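Glycinin A3B4 subunit (Glycine max, PDB 2D5F) serves as an 11S globulin storage protein of the soybean seed, probably laying down amino acids for the germinating seedling as a hexamer of two-cupin subunits. Local coordinates at residues B[41-46]-B[421-426]; B[144-149]-B[389-394]; B[33-38]-B[156-161]. All blocks are in the same frame, centred on the assembly; numbering follows the deposited sequence.

In the fold
Contacts 1 and 2 both join the N-terminal cupin half of the chain to the C-terminal one, whereas contact 3 ties two loops within the N-terminal half. The centres of contacts 1 and 2 lie about 7 Å apart, because strands 421-424 and 390-395 are neighbours in one sheet: Ile392 N is hydrogen-bonded to Leu422 O at 2.8 Å. Contact 3 lies about 11 Å from contact 1 and about 13 Å from contact 2, centre to centre, and meets contact 2 where Trp33 CH2 touches Tyr393 CE1 at 3.9 Å. A magnesium ion is about 10 Å from the Val391 side chain, while Ala143, just before contact 2, helps line the carbonate pocket.

Contact 1 (B[41-46]-B[421-426]); sequences QCAGVT and LLVVPQ
The pyrrolidine ring of Pro425 is met by Cys42 from above one face but out beyond its rim. CG is the flap of the pucker, tilted out of the plane of the other four ring atoms toward the sulfur, and Cys42 SG lies 4.2 Å from Pro425 CG. Leu156 of the second subunit also packs on this ring, so a rigid, apolar proline suits a place shared by two chains. Cys42 carries its SG anti to the backbone N (chi1 158°), which swings the sulfur out from helix 38-43 toward the proline; the same sulfur is tied by a disulfide to Cys9. One helical residue further on, the methyl of Ala43 meets Val423, CB to CG1, at 4.0 Å. A methyl this short lets the helix lie close to this segment. The nearest CA atoms, of Ala43 and Pro425, are 6.7 Å apart. The N-terminal cupin half thus lays the last turn of a short helix on strand 421-424, an outermost strand, counted within this chain, of a sheet in the C-terminal cupin half. Val423 is also touched by Glu39 and Leu40 of that helix, as fits a branched side chain facing it. Gly44 ends the helix with a positive phi of 70°, a conformation that glycine adopts readily, and its N makes a weak hydrogen bond to Gln41 O. Beyond the proline, the Gln426 amide turns to the second subunit, where OE1 accepts from Gln155 N and NE2 donates to Asn153 O.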
loop_
_atom_site.group_PDB
_atom_site.type_symbol
_atom_site.label_atom_id
_atom_site.label_comp_id
_atom_site.label_asym_id
_atom_site.label_seq_id
_atom_site.Cartn_x
_atom_site.Cartn_y
_atom_site.Cartn_z
ATOM N N GLN B 41 9.038 -30.599 7.433
ATOM C CA GLN B 41 10.112 -29.649 7.683
ATOM C C GLN B 41 10.352 -28.845 6.413
ATOM O O GLN B 41 10.653 -27.657 6.472
ATOM C CB GLN B 41 11.400 -30.366 8.090
ATOM C CG GLN B 41 11.291 -31.083 9.415
ATOM C CD GLN B 41 12.635 -31.490 9.952
ATOM O OE1 GLN B 41 13.367 -32.246 9.312
ATOM N NE2 GLN B 41 12.978 -30.987 11.131
ATOM N N CYS B 42 10.208 -29.497 5.264
ATOM C CA CYS B 42 10.395 -28.818 3.990
ATOM C C CYS B 42 9.284 -27.774 3.810
ATOM O O CYS B 42 9.532 -26.655 3.359
ATOM C CB CYS B 42 10.384 -29.839 2.837
ATOM S SG CYS B 42 9.966 -29.121 1.215
ATOM N N ALA B 43 8.068 -28.139 4.200
ATOM C CA ALA B 43 6.912 -27.254 4.072
ATOM C C ALA B 43 6.877 -26.156 5.132
ATOM O O ALA B 43 6.222 -25.131 4.948
ATOM C CB ALA B 43 5.632 -28.072 4.128
ATOM N N GLY B 44 7.584 -26.372 6.237
ATOM C CA GLY B 44 7.620 -25.379 7.298
ATOM C C GLY B 44 6.296 -25.259 8.029
ATOM O O GLY B 44 5.861 -24.155 8.376
ATOM N N VAL B 45 5.656 -26.400 8.272
ATOM C CA VAL B 45 4.367 -26.432 8.956
ATOM C C VAL B 45 4.181 -27.791 9.622
ATOM O O VAL B 45 5.010 -28.691 9.480
ATOM C CB VAL B 45 3.182 -26.299 7.961
ATOM C CG1 VAL B 45 3.329 -25.057 7.086
ATOM C CG2 VAL B 45 3.108 -27.564 7.085
ATOM N N THR B 46 3.091 -27.919 10.363
ATOM C CA THR B 46 2.720 -29.192 10.960
ATOM C C THR B 46 1.201 -29.172 11.003
ATOM O O THR B 46 0.587 -28.136 10.736
ATOM C CB THR B 46 3.324 -29.434 12.366
ATOM O OG1 THR B 46 3.183 -30.826 12.681
ATOM C CG2 THR B 46 2.621 -28.629 13.433
ATOM N N LEU B 421 -2.139 -37.159 4.861
ATOM C CA LEU B 421 -1.546 -35.857 4.589
ATOM C C LEU B 421 -0.399 -36.020 3.596
ATOM O O LEU B 421 0.471 -36.860 3.801
ATOM C CB LEU B 421 -1.001 -35.292 5.904
ATOM C CG LEU B 421 -0.674 -33.810 6.003
ATOM C CD1 LEU B 421 -1.982 -33.028 5.991
ATOM C CD2 LEU B 421 0.085 -33.532 7.289
ATOM N N LEU B 422 -0.386 -35.219 2.531
ATOM C CA LEU B 422 0.682 -35.308 1.536
ATOM C C LEU B 422 1.194 -33.923 1.172
ATOM O O LEU B 422 0.435 -33.064 0.712
ATOM C CB LEU B 422 0.197 -36.002 0.261
ATOM C CG LEU B 422 1.265 -36.060 -0.840
ATOM C CD1 LEU B 422 2.393 -36.999 -0.399
ATOM C CD2 LEU B 422 0.659 -36.541 -2.149
ATOM N N VAL B 423 2.487 -33.713 1.380
ATOM C CA VAL B 423 3.110 -32.435 1.068
ATOM C C VAL B 423 3.500 -32.357 -0.398
ATOM O O VAL B 423 4.083 -33.302 -0.942
ATOM C CB VAL B 423 4.389 -32.225 1.898
ATOM C CG1 VAL B 423 5.141 -30.980 1.406
ATOM C CG2 VAL B 423 4.036 -32.106 3.366
ATOM N N VAL B 424 3.174 -31.237 -1.038
ATOM C CA VAL B 424 3.555 -31.031 -2.423
ATOM C C VAL B 424 4.398 -29.758 -2.428
ATOM O O VAL B 424 3.874 -28.645 -2.372
ATOM C CB VAL B 424 2.328 -30.866 -3.351
ATOM C CG1 VAL B 424 2.792 -30.621 -4.789
ATOM C CG2 VAL B 424 1.449 -32.125 -3.281
ATOM N N PRO B 425 5.730 -29.916 -2.478
ATOM C CA PRO B 425 6.666 -28.786 -2.484
ATOM C C PRO B 425 6.427 -27.793 -3.612
ATOM O O PRO B 425 5.938 -28.154 -4.682
ATOM C CB PRO B 425 8.029 -29.464 -2.599
ATOM C CG PRO B 425 7.790 -30.822 -1.934
ATOM C CD PRO B 425 6.453 -31.200 -2.521
ATOM N N GLN B 426 6.779 -26.537 -3.356
ATOM C CA GLN B 426 6.645 -25.477 -4.334
ATOM C C GLN B 426 7.301 -25.924 -5.643
ATOM O O GLN B 426 8.372 -26.537 -5.632
ATOM C CB GLN B 426 7.324 -24.211 -3.807
ATOM C CG GLN B 426 7.437 -23.063 -4.810
ATOM C CD GLN B 426 8.165 -21.859 -4.232
ATOM O OE1 GLN B 426 8.927 -21.984 -3.269
ATOM N NE2 GLN B 426 7.951 -20.689 -4.829
#

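Contact 2 (B[144-149]-B[389-394]); sequences ISLLDT and NSVIYV
Ile144 projects from its strand toward Tyr393, and the two side chains cross at about a right angle. At CB the isoleucine forks. The methyl Ile144 CG2, anti to the backbone N, comes to 4.2 Å from Tyr393 CG, near the root of the ring. The longer branch starts with Ile144 CG1, which sits over one face of the Tyr393 ring, 3.7 Å from the centroid and 18° off the normal: a CH-pi contact. It is offset toward the phenol end, so that Tyr393 CZ is 3.6 Å from Ile144 CG1. At the tip the methyl Ile144 CD1 continues outward, passing Tyr393 CE2 at 3.9 Å and lying 4.0 Å from Tyr393 OH. In the tyrosine, CG anti to the backbone N (chi1 175°) carries the ring across to the isoleucine, and chi2 of 80° turns its face to Ile144 CG1. Strands 141-147 and 390-395 belong to different sheets, one in each cupin half, and they meet face to face through side chains, the CA atoms of Ile144 and Tyr393 being 8.4 Å apart. A long ring and the extended CG1-CD1 branch suit that spacing, and the ring's flat face takes the branch over it. With Tyr393 replaced by an alanine, a gap would probably open beside Ile144 CG1 and CD1, and Trp33 would lose a packing partner. Two residues along, Leu146 CD2 touches Val391 CG2 at 4.3 Å, a looser apolar pairing; Leu146 also rests on Phe444. Ser145 points to the other side of its sheet, where its OG is hydrogen-bonded to Gln67 OE1 and its side chain touches Arg50 of the carbonate pocket.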
loop_
_atom_site.group_PDB
_atom_site.type_symbol
_atom_site.label_atom_id
_atom_site.label_comp_id
_atom_site.label_asym_id
_atom_site.label_seq_id
_atom_site.Cartn_x
_atom_site.Cartn_y
_atom_site.Cartn_z
ATOM N N ILE B 144 -9.349 -30.074 11.114
ATOM C CA ILE B 144 -7.944 -30.282 10.778
ATOM C C ILE B 144 -7.265 -28.923 10.682
ATOM O O ILE B 144 -7.621 -28.093 9.844
ATOM C CB ILE B 144 -7.773 -31.044 9.435
ATOM C CG1 ILE B 144 -8.033 -32.545 9.638
ATOM C CG2 ILE B 144 -6.357 -30.866 8.909
ATOM C CD1 ILE B 144 -9.453 -32.889 10.003
ATOM N N SER B 145 -6.274 -28.710 11.537
ATOM C CA SER B 145 -5.577 -27.442 11.574
ATOM C C SER B 145 -4.175 -27.433 10.984
ATOM O O SER B 145 -3.337 -28.262 11.324
ATOM C CB SER B 145 -5.508 -26.934 13.016
ATOM O OG SER B 145 -4.765 -25.731 13.078
ATOM N N LEU B 146 -3.936 -26.482 10.088
ATOM C CA LEU B 146 -2.625 -26.309 9.493
ATOM C C LEU B 146 -1.932 -25.295 10.405
ATOM O O LEU B 146 -2.372 -24.144 10.505
ATOM C CB LEU B 146 -2.747 -25.742 8.069
ATOM C CG LEU B 146 -1.476 -25.641 7.204
ATOM C CD1 LEU B 146 -0.505 -24.584 7.758
ATOM C CD2 LEU B 146 -0.804 -27.006 7.139
ATOM N N LEU B 147 -0.887 -25.740 11.099
ATOM C CA LEU B 147 -0.121 -24.876 11.997
ATOM C C LEU B 147 1.052 -24.301 11.199
ATOM O O LEU B 147 2.061 -24.970 10.987
ATOM C CB LEU B 147 0.401 -25.669 13.207
ATOM C CG LEU B 147 -0.552 -26.031 14.365
ATOM C CD1 LEU B 147 -1.736 -26.814 13.863
ATOM C CD2 LEU B 147 0.203 -26.852 15.405
ATOM N N ASP B 148 0.906 -23.061 10.750
ATOM C CA ASP B 148 1.934 -22.405 9.951
ATOM C C ASP B 148 3.115 -21.925 10.805
ATOM O O ASP B 148 3.348 -20.726 10.938
ATOM C CB ASP B 148 1.294 -21.238 9.188
ATOM C CG ASP B 148 2.224 -20.620 8.155
ATOM O OD1 ASP B 148 3.143 -21.316 7.668
ATOM O OD2 ASP B 148 2.022 -19.436 7.820
ATOM N N THR B 149 3.859 -22.878 11.363
ATOM C CA THR B 149 5.010 -22.590 12.220
ATOM C C THR B 149 6.118 -21.759 11.569
ATOM O O THR B 149 6.790 -20.988 12.246
ATOM C CB THR B 149 5.667 -23.891 12.741
ATOM O OG1 THR B 149 5.896 -24.780 11.640
ATOM C CG2 THR B 149 4.780 -24.579 13.772
ATOM N N ASN B 389 4.431 -23.721 -0.988
ATOM C CA ASN B 389 4.477 -25.138 -0.685
ATOM C C ASN B 389 3.011 -25.460 -0.423
ATOM O O ASN B 389 2.224 -24.563 -0.103
ATOM C CB ASN B 389 5.287 -25.419 0.584
ATOM C CG ASN B 389 6.772 -25.399 0.343
ATOM O OD1 ASN B 389 7.247 -25.885 -0.679
ATOM N ND2 ASN B 389 7.522 -24.855 1.296
ATOM N N SER B 390 2.638 -26.727 -0.541
ATOM C CA SER B 390 1.250 -27.109 -0.321
ATOM C C SER B 390 1.160 -28.354 0.535
ATOM O O SER B 390 2.092 -29.158 0.569
ATOM C CB SER B 390 0.557 -27.387 -1.657
ATOM O OG SER B 390 0.511 -26.227 -2.457
ATOM N N VAL B 391 0.039 -28.503 1.229
ATOM C CA VAL B 391 -0.189 -29.681 2.062
ATOM C C VAL B 391 -1.615 -30.167 1.824
ATOM O O VAL B 391 -2.591 -29.471 2.134
ATOM C CB VAL B 391 -0.008 -29.377 3.563
ATOM C CG1 VAL B 391 -0.093 -30.675 4.363
ATOM C CG2 VAL B 391 1.333 -28.688 3.798
ATOM N N ILE B 392 -1.724 -31.357 1.253
ATOM C CA ILE B 392 -3.014 -31.951 0.961
ATOM C C ILE B 392 -3.482 -32.825 2.111
ATOM O O ILE B 392 -2.704 -33.588 2.680
ATOM C CB ILE B 392 -2.945 -32.852 -0.291
ATOM C CG1 ILE B 392 -2.636 -32.016 -1.531
ATOM C CG2 ILE B 392 -4.266 -33.586 -0.476
ATOM C CD1 ILE B 392 -2.303 -32.855 -2.748
ATOM N N TYR B 393 -4.752 -32.690 2.473
ATOM C CA TYR B 393 -5.337 -33.537 3.504
ATOM C C TYR B 393 -6.604 -34.084 2.855
ATOM O O TYR B 393 -7.487 -33.317 2.473
ATOM C CB TYR B 393 -5.713 -32.757 4.766
ATOM C CG TYR B 393 -6.428 -33.635 5.774
ATOM C CD1 TYR B 393 -5.716 -34.497 6.608
ATOM C CD2 TYR B 393 -7.825 -33.680 5.821
ATOM C CE1 TYR B 393 -6.376 -35.391 7.463
ATOM C CE2 TYR B 393 -8.498 -34.570 6.671
ATOM C CZ TYR B 393 -7.761 -35.426 7.486
ATOM O OH TYR B 393 -8.411 -36.326 8.301
ATOM N N VAL B 394 -6.686 -35.401 2.706
ATOM C CA VAL B 394 -7.859 -35.999 2.078
ATOM C C VAL B 394 -9.008 -36.057 3.068
ATOM O O VAL B 394 -8.878 -36.615 4.154
ATOM C CB VAL B 394 -7.549 -37.410 1.541
ATOM C CG1 VAL B 394 -8.799 -38.012 0.878
ATOM C CG2 VAL B 394 -6.411 -37.324 0.531
#

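Contact 3 (B[33-38]-B[156-161]); sequences WNSQHP and LDQNPR
Ser35 holds its OG between the backbone N and the carbonyl carbon (chi1 63°), a rotation that turns the hydroxyl toward Pro160, while Gln158, with a similar first torsion and a bend at chi2 (112°), folds its amide back toward the same oxygen. Ser35 lies inside a type I beta turn from Asn34 to His37, just ahead of helix 38-43, and packs on the loop that leads from strand 141-147 to strand 163-164. Ser35 OG is 3.8 Å from Pro160 CD and 4.0 Å from Gln158 NE2, so the touch is by packing; the hydroxyl's hydrogen bond goes to Glu175. Serine is small enough to fit beside the proline ring. The turn is stiffened by an Asx turn, in which Gln36 N donates to Asn34 OD1 at 2.7 Å, and it delivers His37 to the N-cap position of the helix. A second Asx turn shapes the other loop, with Asn159 N hydrogen-bonded to Asp157 OD2. Arg161 grips the same carboxylate end-on in a salt bridge, which probably stabilises its negative charge, and Asp157 OD1 also receives Cys9 N of the third subunit. Arg161 NH1 reaches Asp157 OD1 at 3.0 Å on the syn side, though 31° out of the carboxylate plane, whereas Arg161 NH2 meets Asp157 OD2 at 2.7 Å from above that plane, on the face opposite Asn159 N.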
loop_
_atom_site.group_PDB
_atom_site.type_symbol
_atom_site.label_atom_id
_atom_site.label_comp_id
_atom_site.label_asym_id
_atom_site.label_seq_id
_atom_site.Cartn_x
_atom_site.Cartn_y
_atom_site.Cartn_z
ATOM N N TRP B 33 0.570 -34.513 13.934
ATOM C CA TRP B 33 1.559 -35.122 13.049
ATOM C C TRP B 33 2.882 -34.597 13.606
ATOM O O TRP B 33 2.974 -33.420 13.958
ATOM C CB TRP B 33 1.375 -34.632 11.610
ATOM C CG TRP B 33 0.309 -35.363 10.804
ATOM C CD1 TRP B 33 0.522 -36.284 9.811
ATOM C CD2 TRP B 33 -1.114 -35.186 10.888
ATOM N NE1 TRP B 33 -0.678 -36.686 9.270
ATOM C CE2 TRP B 33 -1.698 -36.032 9.912
ATOM C CE3 TRP B 33 -1.955 -34.399 11.694
ATOM C CZ2 TRP B 33 -3.085 -36.107 9.715
ATOM C CZ3 TRP B 33 -3.340 -34.473 11.498
ATOM C CH2 TRP B 33 -3.888 -35.325 10.517
ATOM N N ASN B 34 3.888 -35.459 13.723
ATOM C CA ASN B 34 5.190 -35.039 14.240
ATOM C C ASN B 34 5.759 -33.981 13.285
ATOM O O ASN B 34 5.895 -34.232 12.085
ATOM C CB ASN B 34 6.139 -36.240 14.303
ATOM C CG ASN B 34 7.424 -35.929 15.040
ATOM O OD1 ASN B 34 8.065 -34.908 14.792
ATOM N ND2 ASN B 34 7.813 -36.816 15.950
ATOM N N SER B 35 6.103 -32.811 13.809
ATOM C CA SER B 35 6.628 -31.746 12.956
ATOM C C SER B 35 8.019 -32.049 12.390
ATOM O O SER B 35 8.524 -31.308 11.549
ATOM C CB SER B 35 6.664 -30.420 13.727
ATOM O OG SER B 35 7.540 -30.508 14.835
ATOM N N GLN B 36 8.628 -33.146 12.828
ATOM C CA GLN B 36 9.961 -33.488 12.358
ATOM C C GLN B 36 10.041 -34.389 11.129
ATOM O O GLN B 36 11.131 -34.749 10.694
ATOM C CB GLN B 36 10.782 -34.057 13.516
ATOM C CG GLN B 36 11.163 -32.973 14.523
ATOM C CD GLN B 36 11.726 -33.522 15.817
ATOM O OE1 GLN B 36 12.199 -32.767 16.668
ATOM N NE2 GLN B 36 11.670 -34.839 15.979
ATOM N N HIS B 37 8.895 -34.760 10.568
ATOM C CA HIS B 37 8.896 -35.554 9.344
ATOM C C HIS B 37 9.581 -34.663 8.313
ATOM O O HIS B 37 9.272 -33.471 8.219
ATOM C CB HIS B 37 7.469 -35.843 8.865
ATOM C CG HIS B 37 6.813 -36.986 9.571
ATOM N ND1 HIS B 37 5.773 -36.817 10.460
ATOM C CD2 HIS B 37 7.066 -38.315 9.535
ATOM C CE1 HIS B 37 5.417 -37.993 10.944
ATOM N NE2 HIS B 37 6.186 -38.918 10.399
ATOM N N PRO B 38 10.517 -35.218 7.532
ATOM C CA PRO B 38 11.186 -34.376 6.536
ATOM C C PRO B 38 10.260 -33.615 5.585
ATOM O O PRO B 38 10.573 -32.494 5.182
ATOM C CB PRO B 38 12.134 -35.355 5.812
ATOM C CG PRO B 38 11.637 -36.731 6.205
ATOM C CD PRO B 38 11.147 -36.546 7.608
ATOM N N LEU B 156 9.900 -16.882 17.258
ATOM C CA LEU B 156 10.519 -17.800 18.215
ATOM C C LEU B 156 11.415 -18.783 17.458
ATOM O O LEU B 156 12.565 -18.468 17.144
ATOM C CB LEU B 156 9.419 -18.514 19.009
ATOM C CG LEU B 156 8.586 -17.528 19.851
ATOM C CD1 LEU B 156 7.462 -18.241 20.572
ATOM C CD2 LEU B 156 9.514 -16.833 20.862
ATOM N N ASP B 157 10.911 -19.980 17.186
ATOM C CA ASP B 157 11.655 -20.955 16.397
ATOM C C ASP B 157 10.637 -21.857 15.721
ATOM O O ASP B 157 9.440 -21.672 15.904
ATOM C CB ASP B 157 12.657 -21.757 17.240
ATOM C CG ASP B 157 12.042 -22.367 18.470
ATOM O OD1 ASP B 157 12.651 -22.216 19.550
ATOM O OD2 ASP B 157 10.971 -22.994 18.363
ATOM N N GLN B 158 11.110 -22.827 14.948
ATOM C CA GLN B 158 10.225 -23.710 14.190
ATOM C C GLN B 158 9.281 -24.612 14.977
ATOM O O GLN B 158 8.355 -25.180 14.404
ATOM C CB GLN B 158 11.058 -24.575 13.242
ATOM C CG GLN B 158 11.677 -25.792 13.901
ATOM C CD GLN B 158 11.060 -27.079 13.399
ATOM O OE1 GLN B 158 11.204 -27.432 12.225
ATOM N NE2 GLN B 158 10.357 -27.786 14.281
ATOM N N ASN B 159 9.500 -24.750 16.278
ATOM C CA ASN B 159 8.644 -25.625 17.070
ATOM C C ASN B 159 7.218 -25.130 17.248
ATOM O O ASN B 159 6.973 -23.933 17.404
ATOM C CB ASN B 159 9.223 -25.847 18.470
ATOM C CG ASN B 159 10.556 -26.567 18.451
ATOM O OD1 ASN B 159 11.586 -25.984 18.116
ATOM N ND2 ASN B 159 10.541 -27.843 18.813
ATOM N N PRO B 160 6.250 -26.054 17.204
ATOM C CA PRO B 160 4.855 -25.660 17.392
ATOM C C PRO B 160 4.727 -25.395 18.893
ATOM O O PRO B 160 5.412 -26.031 19.701
ATOM C CB PRO B 160 4.080 -26.893 16.930
ATOM C CG PRO B 160 5.032 -28.021 17.192
ATOM C CD PRO B 160 6.348 -27.451 16.743
ATOM N N ARG B 161 3.886 -24.441 19.270
ATOM C CA ARG B 161 3.709 -24.108 20.681
ATOM C C ARG B 161 2.265 -23.725 20.934
ATOM O O ARG B 161 1.663 -23.024 20.125
ATOM C CB ARG B 161 4.569 -22.901 21.081
ATOM C CG ARG B 161 6.075 -23.080 21.085
ATOM C CD ARG B 161 6.709 -21.784 21.578
ATOM N NE ARG B 161 8.125 -21.914 21.913
ATOM C CZ ARG B 161 9.100 -22.071 21.022
ATOM N NH1 ARG B 161 10.358 -22.178 21.431
ATOM N NH2 ARG B 161 8.817 -22.118 19.724
#